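Local coordinates for protein LEOA (PDB 4AUR) that is a bacterial dynamin from enterotoxigenic Escherichia coli that probably binds and hydrolyses GTP through a P-loop GTPase domain set on a long helical stalk, at residues 26-30 against 31-35; 200-203 against 204-208; 243-247 against 248-252; 326-329 against 330-334; 461-464 against 465-468. All coordinates share one frame; numbering follows the deposited sequence.

Contact 1. Residues 26-30 against 31-35; sequences EMLGE and MGINI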
loop_
_atom_site.group_PDB
_atom_site.type_symbol
_atom_site.label_atom_id
_atom_site.label_comp_id
_atom_site.label_asym_id
_atom_site.label_seq_id
_atom_site.Cartn_x
_atom_site.Cartn_y
_atom_site.Cartn_z
ATOM N N GLU A 26 7.470 -15.731 -11.743
ATOM C CA GLU A 26 6.977 -16.852 -10.955
ATOM C C GLU A 26 5.985 -16.407 -9.866
ATOM O O GLU A 26 5.062 -17.144 -9.542
ATOM C CB GLU A 26 8.136 -17.594 -10.286
ATOM C CG GLU A 26 9.050 -18.356 -11.225
ATOM C CD GLU A 26 10.123 -19.148 -10.487
ATOM O OE1 GLU A 26 10.621 -18.685 -9.431
ATOM O OE2 GLU A 26 10.481 -20.248 -10.981
HETATM N N MSE A 27 6.192 -15.225 -9.288
HETATM C CA MSE A 27 5.342 -14.749 -8.205
HETATM C C MSE A 27 4.047 -14.235 -8.748
HETATM O O MSE A 27 3.013 -14.528 -8.178
HETATM C CB MSE A 27 6.034 -13.679 -7.398
HETATM C CG MSE A 27 7.232 -14.273 -6.699
HETATM SE SE MSE A 27 6.732 -15.483 -5.232
HETATM C CE MSE A 27 6.677 -17.229 -6.147
ATOM N N LEU A 28 4.068 -13.487 -9.845
ATOM C CA LEU A 28 2.819 -13.112 -10.523
ATOM C C LEU A 28 2.007 -14.353 -10.874
ATOM O O LEU A 28 0.809 -14.424 -10.626
ATOM C CB LEU A 28 3.088 -12.323 -11.807
ATOM C CG LEU A 28 3.836 -11.002 -11.653
ATOM C CD1 LEU A 28 4.013 -10.331 -12.981
ATOM C CD2 LEU A 28 3.118 -10.048 -10.715
ATOM N N GLY A 29 2.662 -15.348 -11.453
ATOM C CA GLY A 29 1.984 -16.596 -11.770
ATOM C C GLY A 29 1.318 -17.101 -10.512
ATOM O O GLY A 29 0.179 -17.553 -10.533
ATOM N N GLU A 30 2.017 -16.977 -9.401
ATOM C CA GLU A 30 1.499 -17.472 -8.156
ATOM C C GLU A 30 0.242 -16.734 -7.688
ATOM O O GLU A 30 -0.552 -17.311 -6.972
ATOM C CB GLU A 30 2.581 -17.417 -7.100
ATOM C CG GLU A 30 2.253 -18.177 -5.828
ATOM C CD GLU A 30 2.244 -19.680 -5.991
ATOM O OE1 GLU A 30 3.187 -20.232 -6.612
ATOM O OE2 GLU A 30 1.285 -20.294 -5.464
HETATM N N MSE A 31 0.045 -15.487 -8.108
HETATM C CA MSE A 31 -1.159 -14.742 -7.749
HETATM C C MSE A 31 -2.130 -14.754 -8.909
HETATM O O MSE A 31 -3.040 -13.932 -8.998
HETATM C CB MSE A 31 -0.800 -13.375 -7.152
HETATM C CG MSE A 31 0.069 -12.509 -8.022
HETATM SE SE MSE A 31 0.929 -11.014 -7.053
HETATM C CE MSE A 31 -0.651 -9.883 -7.270
ATOM N N GLY A 32 -1.985 -15.752 -9.786
ATOM C CA GLY A 32 -2.984 -16.072 -10.794
ATOM C C GLY A 32 -2.952 -15.151 -11.982
ATOM O O GLY A 32 -3.919 -15.038 -12.701
ATOM N N ILE A 33 -1.825 -14.505 -12.200
ATOM C CA ILE A 33 -1.670 -13.575 -13.305
ATOM C C ILE A 33 -1.051 -14.289 -14.486
ATOM O O ILE A 33 -0.417 -15.325 -14.303
ATOM C CB ILE A 33 -0.826 -12.383 -12.851
ATOM C CG1 ILE A 33 -1.551 -11.712 -11.671
ATOM C CG2 ILE A 33 -0.558 -11.435 -14.010
ATOM C CD1 ILE A 33 -0.972 -10.418 -11.194
ATOM N N ASN A 34 -1.273 -13.727 -15.684
ATOM C CA ASN A 34 -1.016 -14.366 -17.015
ATOM C C ASN A 34 0.270 -15.181 -17.208
ATOM O O ASN A 34 0.221 -16.416 -17.214
ATOM C CB ASN A 34 -1.108 -13.309 -18.151
ATOM C CG ASN A 34 -1.005 -13.931 -19.564
ATOM O OD1 ASN A 34 -0.987 -15.163 -19.726
ATOM N ND2 ASN A 34 -0.936 -13.076 -20.591
ATOM N N ILE A 35 1.383 -14.475 -17.405
ATOM C CA ILE A 35 2.686 -15.047 -17.814
ATOM C C ILE A 35 2.802 -15.444 -19.320
ATOM O O ILE A 35 3.860 -15.272 -19.929
ATOM C CB ILE A 35 3.151 -16.231 -16.896
ATOM C CG1 ILE A 35 3.325 -15.782 -15.460
ATOM C CG2 ILE A 35 4.476 -16.822 -17.364
ATOM C CD1 ILE A 35 3.682 -14.331 -15.325
#
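Leu28 O is gripped from both faces of its carbonyl plane at once: Met31 N comes in at 2.8 Å and Ile33 N at 3.1 Å from Leu28 O, each clear of the plane. The Ile33 bond is the straighter, 161° at the hydrogen against 135° for Met31. Met31 N also makes a weak bond to Met27 O, so the N-H of Met31 is divided between two acceptors. One step on, Gly32 N donates to Gly29 O at 2.9 Å. Together the bonds from Ile33 to Leu28 and from Gly32 to Gly29 make a Schellman motif that closes helix 3-30, with Gly32, at positive phi, as its C-prime residue. The chain then doubles back over the helix end. Leu28 and Ile33 meet CB to CB at 4.1 Å with their side chains at a slant, the usual apolar partner of this cap, while Ile35 brings CD1 to within 4.1 Å of Leu28 CB and lays CG1 against Gly29 CA. Met31, a selenomethionine, has CG between its own N and carbonyl carbon (chi1 56°), which places CG beside Leu28 O and SE 4.4 Å from Leu28 CD2. Beyond the turn, Met31 reaches Ala289 and Ile33 reaches Arg285, both on helix 275-343, whereas Met27, also a selenomethionine, packs on Ile559 and Leu563 of helix 547-567.

Contact 2. Residues 200-203 against 204-208; sequences ANLK and GKLQR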
loop_
_atom_site.group_PDB
_atom_site.type_symbol
_atom_site.label_atom_id
_atom_site.label_comp_id
_atom_site.label_asym_id
_atom_site.label_seq_id
_atom_site.Cartn_x
_atom_site.Cartn_y
_atom_site.Cartn_z
ATOM N N ALA A 200 33.911 23.122 -27.099
ATOM C CA ALA A 200 32.802 24.038 -27.300
ATOM C C ALA A 200 32.464 24.218 -28.764
ATOM O O ALA A 200 31.312 24.297 -29.112
ATOM C CB ALA A 200 33.119 25.383 -26.675
ATOM N N ASN A 201 33.485 24.325 -29.603
ATOM C CA ASN A 201 33.312 24.481 -31.040
ATOM C C ASN A 201 32.585 23.307 -31.662
ATOM O O ASN A 201 31.557 23.493 -32.312
ATOM C CB ASN A 201 34.668 24.637 -31.723
ATOM C CG ASN A 201 34.541 25.036 -33.173
ATOM O OD1 ASN A 201 35.028 24.347 -34.051
ATOM N ND2 ASN A 201 33.877 26.156 -33.429
ATOM N N LEU A 202 33.117 22.101 -31.445
ATOM C CA LEU A 202 32.497 20.865 -31.920
ATOM C C LEU A 202 31.102 20.680 -31.385
ATOM O O LEU A 202 30.225 20.137 -32.067
ATOM C CB LEU A 202 33.314 19.653 -31.502
ATOM C CG LEU A 202 32.777 18.297 -31.950
ATOM C CD1 LEU A 202 32.709 18.234 -33.462
ATOM C CD2 LEU A 202 33.662 17.192 -31.427
ATOM N N LYS A 203 30.902 21.107 -30.150
ATOM C CA LYS A 203 29.583 21.034 -29.536
ATOM C C LYS A 203 28.601 21.804 -30.390
ATOM O O LYS A 203 27.532 21.308 -30.702
ATOM C CB LYS A 203 29.631 21.570 -28.110
ATOM C CG LYS A 203 28.422 21.246 -27.260
ATOM C CD LYS A 203 28.745 21.294 -25.761
ATOM C CE LYS A 203 29.400 20.002 -25.284
ATOM N NZ LYS A 203 29.634 19.997 -23.810
ATOM N N GLY A 204 28.982 22.994 -30.823
ATOM C CA GLY A 204 28.116 23.806 -31.653
ATOM C C GLY A 204 27.834 23.250 -33.037
ATOM O O GLY A 204 26.704 23.317 -33.499
ATOM N N LYS A 205 28.845 22.709 -33.709
ATOM C CA LYS A 205 28.620 22.038 -34.995
ATOM C C LYS A 205 27.737 20.789 -34.899
ATOM O O LYS A 205 27.051 20.432 -35.843
ATOM C CB LYS A 205 29.934 21.615 -35.634
ATOM C CG LYS A 205 30.952 22.738 -35.750
ATOM C CD LYS A 205 32.165 22.280 -36.508
ATOM C CE LYS A 205 33.253 23.301 -36.431
ATOM N NZ LYS A 205 34.450 22.811 -37.170
ATOM N N LEU A 206 27.774 20.076 -33.786
ATOM C CA LEU A 206 26.998 18.855 -33.710
ATOM C C LEU A 206 25.594 19.271 -33.472
ATOM O O LEU A 206 24.687 18.761 -34.108
ATOM C CB LEU A 206 27.482 17.944 -32.593
ATOM C CG LEU A 206 28.875 17.348 -32.791
ATOM C CD1 LEU A 206 29.333 16.669 -31.515
ATOM C CD2 LEU A 206 28.890 16.364 -33.959
ATOM N N GLN A 207 25.403 20.238 -32.583
ATOM C CA GLN A 207 24.061 20.634 -32.227
ATOM C C GLN A 207 23.311 21.085 -33.454
ATOM O O GLN A 207 22.097 20.882 -33.570
ATOM C CB GLN A 207 24.061 21.705 -31.144
ATOM C CG GLN A 207 23.716 23.111 -31.586
ATOM C CD GLN A 207 22.231 23.317 -31.759
ATOM O OE1 GLN A 207 21.782 23.928 -32.719
ATOM N NE2 GLN A 207 21.457 22.798 -30.831
ATOM N N ARG A 208 24.036 21.669 -34.393
ATOM C CA ARG A 208 23.418 22.284 -35.550
ATOM C C ARG A 208 23.268 21.298 -36.685
ATOM O O ARG A 208 22.400 21.466 -37.538
ATOM C CB ARG A 208 24.246 23.507 -35.978
ATOM C CG ARG A 208 23.545 24.513 -36.880
ATOM C CD ARG A 208 22.176 25.024 -36.401
ATOM N NE ARG A 208 22.146 25.690 -35.092
ATOM C CZ ARG A 208 21.243 26.614 -34.722
ATOM N NH1 ARG A 208 20.302 27.004 -35.565
ATOM N NH2 ARG A 208 21.281 27.163 -33.502
#
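Leu202 and Leu206, one helical turn apart, pack against each other through different rotamers. Leu202 swings CG anti to its N (chi1 -179°), which sends the branch along the helix toward the next turn; Leu206 keeps CG beside its N (chi1 -67°) and leans back to meet it. The branches pass at a slant, with Leu202 CG 3.8 Å from Leu206 CD1 and Leu202 CD1 at 4.0 Å from Leu206 CG. The same lean brings Leu206 CG beside the carbonyl oxygen of Leu202, which also takes the Leu206 N-H at 3.0 Å. On another side of the helix Lys205 runs fully extended beyond CG and crosses the amide of Asn201. It is the CE methylene that lies nearest, 3.1 Å from Asn201 OD1, while the ammonium nitrogen passes on to bond Pro150 O. Lys203 instead bends at chi3, and apart from its CB, which lies by Gly204 N, the chain heads off the turn. Regular backbone bonds underlie all this: Lys205 N reaches Asn201 O at 3.1 Å, and Gln207 N reaches Lys203 O at 3.0 Å. Helix 188-209 thus rests its leucine ridge on the GTPase-domain sheet, Leu202 touching Phe174 and Ile176 of strand 172-177 and Ile222 of strand 221-224, Leu206 touching Phe174, while Asn201 and Lys205 face the loop at Asn149 and Pro150.

Contact 3. Residues 243-247 against 248-252; sequences HYESR and SRIND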
loop_
_atom_site.group_PDB
_atom_site.type_symbol
_atom_site.label_atom_id
_atom_site.label_comp_id
_atom_site.label_asym_id
_atom_site.label_seq_id
_atom_site.Cartn_x
_atom_site.Cartn_y
_atom_site.Cartn_z
ATOM N N HIS A 243 54.736 7.413 -19.854
ATOM C CA HIS A 243 55.025 8.732 -20.391
ATOM C C HIS A 243 53.957 9.091 -21.419
ATOM O O HIS A 243 53.451 10.210 -21.452
ATOM C CB HIS A 243 56.417 8.780 -21.016
ATOM C CG HIS A 243 56.952 10.168 -21.154
ATOM N ND1 HIS A 243 57.347 10.698 -22.363
ATOM C CD2 HIS A 243 57.127 11.150 -20.237
ATOM C CE1 HIS A 243 57.759 11.940 -22.184
ATOM N NE2 HIS A 243 57.632 12.240 -20.902
ATOM N N TYR A 244 53.620 8.112 -22.245
ATOM C CA TYR A 244 52.609 8.254 -23.283
ATOM C C TYR A 244 51.220 8.645 -22.774
ATOM O O TYR A 244 50.562 9.500 -23.365
ATOM C CB TYR A 244 52.531 6.935 -24.027
ATOM C CG TYR A 244 51.322 6.760 -24.887
ATOM C CD1 TYR A 244 51.275 7.286 -26.160
ATOM C CD2 TYR A 244 50.237 6.031 -24.438
ATOM C CE1 TYR A 244 50.175 7.105 -26.968
ATOM C CE2 TYR A 244 49.124 5.848 -25.237
ATOM C CZ TYR A 244 49.101 6.387 -26.501
ATOM O OH TYR A 244 48.004 6.202 -27.300
ATOM N N GLU A 245 50.786 8.009 -21.688
ATOM C CA GLU A 245 49.456 8.251 -21.109
ATOM C C GLU A 245 49.250 9.678 -20.617
ATOM O O GLU A 245 48.152 10.230 -20.730
ATOM C CB GLU A 245 49.174 7.275 -19.961
ATOM C CG GLU A 245 48.843 5.875 -20.441
ATOM C CD GLU A 245 48.639 4.896 -19.308
ATOM O OE1 GLU A 245 48.471 5.338 -18.150
ATOM O OE2 GLU A 245 48.649 3.678 -19.576
ATOM N N SER A 246 50.304 10.261 -20.058
ATOM C CA SER A 246 50.250 11.625 -19.546
ATOM C C SER A 246 50.179 12.616 -20.699
ATOM O O SER A 246 49.596 13.688 -20.564
ATOM C CB SER A 246 51.485 11.922 -18.678
ATOM O OG SER A 246 51.642 10.954 -17.649
ATOM N N ARG A 247 50.780 12.247 -21.826
ATOM C CA ARG A 247 50.845 13.113 -22.996
ATOM C C ARG A 247 49.622 12.966 -23.878
ATOM O O ARG A 247 48.959 13.953 -24.194
ATOM C CB ARG A 247 52.106 12.819 -23.805
ATOM C CG ARG A 247 53.379 13.090 -23.016
ATOM C CD ARG A 247 54.508 13.691 -23.843
ATOM N NE ARG A 247 55.561 14.211 -22.970
ATOM C CZ ARG A 247 56.678 14.801 -23.394
ATOM N NH1 ARG A 247 56.920 14.951 -24.696
ATOM N NH2 ARG A 247 57.567 15.238 -22.504
ATOM N N SER A 248 49.314 11.735 -24.265
ATOM C CA SER A 248 48.214 11.483 -25.176
ATOM C C SER A 248 46.837 11.815 -24.582
ATOM O O SER A 248 45.897 12.088 -25.308
ATOM C CB SER A 248 48.241 10.030 -25.570
ATOM O OG SER A 248 47.955 9.263 -24.430
ATOM N N ARG A 249 46.728 11.796 -23.263
ATOM C CA ARG A 249 45.439 11.904 -22.562
ATOM C C ARG A 249 44.475 10.772 -22.902
ATOM O O ARG A 249 43.271 10.902 -22.700
ATOM C CB ARG A 249 44.774 13.269 -22.776
ATOM C CG ARG A 249 45.195 14.324 -21.768
ATOM C CD ARG A 249 46.599 14.798 -22.078
ATOM N NE ARG A 249 46.973 16.005 -21.337
ATOM C CZ ARG A 249 48.123 16.657 -21.494
ATOM N NH1 ARG A 249 49.032 16.231 -22.371
ATOM N NH2 ARG A 249 48.363 17.745 -20.773
ATOM N N ILE A 250 45.023 9.650 -23.363
ATOM C CA ILE A 250 44.233 8.477 -23.705
ATOM C C ILE A 250 43.429 7.942 -22.526
ATOM O O ILE A 250 42.415 7.320 -22.719
ATOM C CB ILE A 250 45.123 7.347 -24.260
ATOM C CG1 ILE A 250 44.298 6.312 -25.016
ATOM C CG2 ILE A 250 45.898 6.666 -23.150
ATOM C CD1 ILE A 250 43.841 6.818 -26.363
ATOM N N ASN A 251 43.884 8.164 -21.306
ATOM C CA ASN A 251 43.122 7.749 -20.143
ATOM C C ASN A 251 41.754 8.451 -20.062
ATOM O O ASN A 251 40.758 7.841 -19.660
ATOM C CB ASN A 251 43.947 7.956 -18.860
ATOM C CG ASN A 251 44.871 6.769 -18.550
ATOM O OD1 ASN A 251 45.111 5.880 -19.388
ATOM N ND2 ASN A 251 45.393 6.752 -17.333
ATOM N N ASP A 252 41.694 9.717 -20.469
ATOM C CA ASP A 252 40.419 10.425 -20.547
ATOM C C ASP A 252 39.423 9.663 -21.440
ATOM O O ASP A 252 38.233 9.619 -21.140
ATOM C CB ASP A 252 40.616 11.870 -21.045
ATOM C CG ASP A 252 41.480 12.727 -20.093
ATOM O OD1 ASP A 252 41.446 12.499 -18.871
ATOM O OD2 ASP A 252 42.192 13.637 -20.565
#
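Tyr244 and Ser248 form the tight heart of this helix end. Ser248 returns to Tyr244 O twice, with its backbone N at 2.7 Å (171° at the hydrogen, nearly along the C=O axis) and with its OG at 2.8 Å, from above the carbonyl plane. Chi1 of 66° tucks OG between the backbone N and the carbonyl carbon of Ser248, where it can give its proton to Tyr244 O and still accept from Ile250 N at 3.1 Å. That second bond makes an ST turn, which links the close of helix 241-248 to the start of helix 250-273. The serine also sits on the tyrosine ring: OG lies over its centre, and CB makes a CH-pi contact 4.0 Å from the centroid of Tyr244. Ile250 CG2 joins the cluster at 3.9 Å from Tyr244 CE2. Arg249, at positive phi where the helix breaks, folds its chain back at chi2 so that NH1 bonds Arg247 O at 2.9 Å in the guanidinium plane, while Ser246 O lies over one face of the group. The looser side is that of Glu245, partly exposed, whose extended side chain crosses that of Asn251 obliquely, carboxylate and amide planes 45° apart; OE1 stands 3.5 Å from Asn251 ND2. Outside the turn, Tyr244 OH bonds Ser227 O, and the Arg249 guanidinium reaches Leu185 O and makes a cation-pi contact with Phe191. Tyr244 and Ile250 both pack on Ala72 of helix 66-74, so the junction between the two helices is seated against the helix that follows the probable P-loop.

Contact 4. Residues 326-329 against 330-334; sequences GELF and EELNL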
loop_
_atom_site.group_PDB
_atom_site.type_symbol
_atom_site.label_atom_id
_atom_site.label_comp_id
_atom_site.label_asym_id
_atom_site.label_seq_id
_atom_site.Cartn_x
_atom_site.Cartn_y
_atom_site.Cartn_z
ATOM N N GLY A 326 -27.618 -3.295 39.412
ATOM C CA GLY A 326 -27.316 -3.408 40.819
ATOM C C GLY A 326 -27.673 -2.160 41.586
ATOM O O GLY A 326 -28.319 -2.245 42.623
ATOM N N GLU A 327 -27.265 -0.999 41.080
ATOM C CA GLU A 327 -27.744 0.265 41.619
ATOM C C GLU A 327 -29.279 0.285 41.680
ATOM O O GLU A 327 -29.856 0.755 42.658
ATOM C CB GLU A 327 -27.220 1.443 40.798
ATOM C CG GLU A 327 -25.718 1.709 40.978
ATOM C CD GLU A 327 -25.125 2.540 39.842
ATOM O OE1 GLU A 327 -25.892 3.222 39.110
ATOM O OE2 GLU A 327 -23.887 2.501 39.671
ATOM N N LEU A 328 -29.933 -0.243 40.646
ATOM C CA LEU A 328 -31.380 -0.262 40.613
ATOM C C LEU A 328 -31.901 -1.113 41.734
ATOM O O LEU A 328 -32.818 -0.736 42.437
ATOM C CB LEU A 328 -31.912 -0.837 39.324
ATOM C CG LEU A 328 -33.439 -0.994 39.375
ATOM C CD1 LEU A 328 -34.077 0.370 39.511
ATOM C CD2 LEU A 328 -34.008 -1.725 38.173
ATOM N N PHE A 329 -31.318 -2.288 41.868
ATOM C CA PHE A 329 -31.638 -3.176 42.954
ATOM C C PHE A 329 -31.392 -2.532 44.325
ATOM O O PHE A 329 -32.196 -2.680 45.221
ATOM C CB PHE A 329 -30.807 -4.431 42.822
ATOM C CG PHE A 329 -30.925 -5.335 43.979
ATOM C CD1 PHE A 329 -31.998 -6.205 44.075
ATOM C CD2 PHE A 329 -29.988 -5.300 44.989
ATOM C CE1 PHE A 329 -32.113 -7.051 45.152
ATOM C CE2 PHE A 329 -30.095 -6.124 46.075
ATOM C CZ PHE A 329 -31.159 -6.997 46.162
ATOM N N GLU A 330 -30.271 -1.843 44.489
ATOM C CA GLU A 330 -29.986 -1.219 45.745
ATOM C C GLU A 330 -31.109 -0.239 46.059
ATOM O O GLU A 330 -31.573 -0.156 47.193
ATOM C CB GLU A 330 -28.636 -0.480 45.710
ATOM C CG GLU A 330 -27.416 -1.382 45.861
ATOM C CD GLU A 330 -26.095 -0.672 45.617
ATOM O OE1 GLU A 330 -25.903 0.464 46.094
ATOM O OE2 GLU A 330 -25.225 -1.251 44.961
ATOM N N GLU A 331 -31.544 0.507 45.053
ATOM C CA GLU A 331 -32.522 1.577 45.270
ATOM C C GLU A 331 -33.881 1.001 45.624
ATOM O O GLU A 331 -34.543 1.518 46.499
ATOM C CB GLU A 331 -32.614 2.488 44.039
ATOM C CG GLU A 331 -33.868 3.340 43.927
ATOM C CD GLU A 331 -33.801 4.308 42.752
ATOM O OE1 GLU A 331 -32.708 4.859 42.503
ATOM O OE2 GLU A 331 -34.829 4.527 42.078
ATOM N N LEU A 332 -34.279 -0.059 44.935
ATOM C CA LEU A 332 -35.552 -0.719 45.199
ATOM C C LEU A 332 -35.582 -1.427 46.550
ATOM O O LEU A 332 -36.638 -1.551 47.145
ATOM C CB LEU A 332 -35.866 -1.743 44.112
ATOM C CG LEU A 332 -36.145 -1.254 42.701
ATOM C CD1 LEU A 332 -36.282 -2.425 41.747
ATOM C CD2 LEU A 332 -37.398 -0.421 42.654
ATOM N N ASN A 333 -34.435 -1.903 47.009
ATOM C CA ASN A 333 -34.341 -2.598 48.272
ATOM C C ASN A 333 -34.476 -1.620 49.457
ATOM O O ASN A 333 -35.138 -1.920 50.442
ATOM C CB ASN A 333 -33.036 -3.390 48.355
ATOM C CG ASN A 333 -33.161 -4.650 49.204
ATOM O OD1 ASN A 333 -34.053 -5.499 49.000
ATOM N ND2 ASN A 333 -32.246 -4.796 50.152
ATOM N N LEU A 334 -33.877 -0.441 49.358
ATOM C CA LEU A 334 -34.129 0.599 50.346
ATOM C C LEU A 334 -35.604 0.986 50.399
ATOM O O LEU A 334 -36.192 1.118 51.464
ATOM C CB LEU A 334 -33.308 1.846 50.048
ATOM C CG LEU A 334 -31.882 1.768 50.562
ATOM C CD1 LEU A 334 -31.013 2.801 49.855
ATOM C CD2 LEU A 334 -31.844 1.957 52.079
#
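Gly326 O takes the N-H of Glu330 at 2.7 Å. The next three bonds of the helix follow: Glu331 N to Glu327 O at 2.9 Å, Leu332 N to Leu328 O at 3.0 Å (163° at the hydrogen) and Asn333 N to Phe329 O at 3.0 Å. Glu330 sends CG back alongside Gly326 O, while its carboxylate stays 6.6 Å, OE2 to OE2, from that of Glu327, so these like charges do not meet. The apolar step is Leu328 against Leu332. CG of Leu328, anti to its N (chi1 174°), comes 4.0 Å from CD1 of Leu332, whose CG lies close to Leu328 O. Phe329 has the same first torsion, and its ring lies oblique to Glu330 N. Within the stalk, this part of helix 275-343 is flanked by two other long helices: Leu328 packs on Leu518 and Leu332 on Ile514 of helix 489-518, where Phe329 also meets Tyr515 edge-to-face, while Phe381 and Ser377 of helix 368-408 lie against the two leucines.

Contact 5. Residues 461-464 against 465-468; sequences KLAG and SIAK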
loop_
_atom_site.group_PDB
_atom_site.type_symbol
_atom_site.label_atom_id
_atom_site.label_comp_id
_atom_site.label_asym_id
_atom_site.label_seq_id
_atom_site.Cartn_x
_atom_site.Cartn_y
_atom_site.Cartn_z
ATOM N N LYS A 461 -57.671 -4.741 45.521
ATOM C CA LYS A 461 -58.840 -4.444 46.356
ATOM C C LYS A 461 -58.550 -4.878 47.766
ATOM O O LYS A 461 -57.912 -5.904 47.972
ATOM C CB LYS A 461 -60.075 -5.188 45.868
ATOM C CG LYS A 461 -60.811 -4.480 44.746
ATOM C CD LYS A 461 -61.673 -5.448 43.945
ATOM C CE LYS A 461 -62.039 -4.877 42.578
ATOM N NZ LYS A 461 -62.355 -5.946 41.586
ATOM N N LEU A 462 -59.007 -4.097 48.735
ATOM C CA LEU A 462 -58.814 -4.437 50.137
ATOM C C LEU A 462 -59.923 -5.359 50.587
ATOM O O LEU A 462 -61.063 -5.243 50.131
ATOM C CB LEU A 462 -58.816 -3.186 51.017
ATOM C CG LEU A 462 -57.460 -2.703 51.513
ATOM C CD1 LEU A 462 -57.671 -1.655 52.589
ATOM C CD2 LEU A 462 -56.592 -3.840 52.044
ATOM N N ALA A 463 -59.595 -6.267 51.497
ATOM C CA ALA A 463 -60.603 -7.149 52.062
ATOM C C ALA A 463 -61.653 -6.308 52.783
ATOM O O ALA A 463 -61.318 -5.275 53.373
ATOM C CB ALA A 463 -59.962 -8.137 53.021
ATOM N N GLY A 464 -62.918 -6.729 52.718
ATOM C CA GLY A 464 -63.990 -6.048 53.458
ATOM C C GLY A 464 -63.628 -5.853 54.930
ATOM O O GLY A 464 -63.822 -4.770 55.491
ATOM N N SER A 465 -63.085 -6.910 55.536
ATOM C CA SER A 465 -62.616 -6.900 56.928
ATOM C C SER A 465 -61.596 -5.804 57.216
ATOM O O SER A 465 -61.574 -5.255 58.313
ATOM C CB SER A 465 -61.996 -8.267 57.283
ATOM O OG SER A 465 -61.329 -8.242 58.539
ATOM N N ILE A 466 -60.751 -5.505 56.232
ATOM C CA ILE A 466 -59.682 -4.512 56.380
ATOM C C ILE A 466 -60.096 -3.130 55.836
ATOM O O ILE A 466 -59.506 -2.107 56.186
ATOM C CB ILE A 466 -58.387 -5.043 55.723
ATOM C CG1 ILE A 466 -57.974 -6.358 56.414
ATOM C CG2 ILE A 466 -57.260 -4.024 55.817
ATOM C CD1 ILE A 466 -56.995 -7.217 55.641
ATOM N N ALA A 467 -61.141 -3.098 55.017
ATOM C CA ALA A 467 -61.668 -1.845 54.495
ATOM C C ALA A 467 -62.297 -0.944 55.567
ATOM O O ALA A 467 -62.411 0.267 55.368
ATOM C CB ALA A 467 -62.689 -2.136 53.404
ATOM N N LYS A 468 -62.715 -1.536 56.686
ATOM C CA LYS A 468 -63.417 -0.802 57.755
ATOM C C LYS A 468 -62.485 -0.003 58.665
ATOM O O LYS A 468 -62.951 0.847 59.419
ATOM C CB LYS A 468 -64.234 -1.773 58.611
ATOM C CG LYS A 468 -63.390 -2.659 59.525
ATOM C CD LYS A 468 -64.102 -3.965 59.843
ATOM C CE LYS A 468 -63.354 -4.779 60.888
ATOM N NZ LYS A 468 -63.800 -6.201 60.886
#
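Leu462 and Ile466 make the apolar half of this small surface turn. The two side chains cross at about a right angle, and both methyls of the leucine rest on CG2 of the isoleucine: Leu462 CD2 lies 3.8 Å from Ile466 CG2, and Leu462 CD1 4.0 Å from the same atom. The other arm of Ile466, with CG1 beside its N (chi1 -60°), turns CD1 toward Ala463, 4.1 Å from its CB. The polar half gathers on one atom. Ala463 O accepts from Ala467 N at 2.7 Å, nearly straight off the end of the carbonyl (166° at the oxygen), and from Ile466 N at 2.9 Å, which comes from well above the carbonyl plane. Neither bond is very straight at the hydrogen, and the further one, Ala467 N to Gly464 O, is weak. What sets these groups in place is the change of backbone course: residues 461-463 run extended, then Gly464 takes up helical angles and the chain winds into a short, weakly bonded helical turn. Helix 489-518 backs the turn, with Leu462 and Ile466 both on Ser502, Ile466 also on Val499, and Ser465 on Glu498. At the far end Lys468 is tied down by a salt bridge to Glu495 and a hydrogen bond to Tyr487 OH. With one oxygen serving two N-H groups and a small apolar cluster beside it, the turn has little internal bonding of its own, and its hold on helix 489-518 probably depends largely on these side chains and on the Lys468 salt bridge.

Overall arrangement
The five contacts are all local and follow one another along a very elongated chain. Contacts 2 and 3 lie at the GTPase end, their centres about 25 Å apart, and each has buried residues set against the elements of that domain. Contacts 4 and 5, centres about 31 Å apart, lie on the other side of the chain's centre; both lean on helix 489-518, but contact 4 buries two leucines whereas contact 5 has no buried residue. Contact 1 is the most central, its centre about 19 Å from the chain's centre. Contacts 2 and 4 are uninterrupted helix with leucine pairs, while contacts 1, 3 and 5 lie where helices end or begin, and in each one carbonyl oxygen takes two donors.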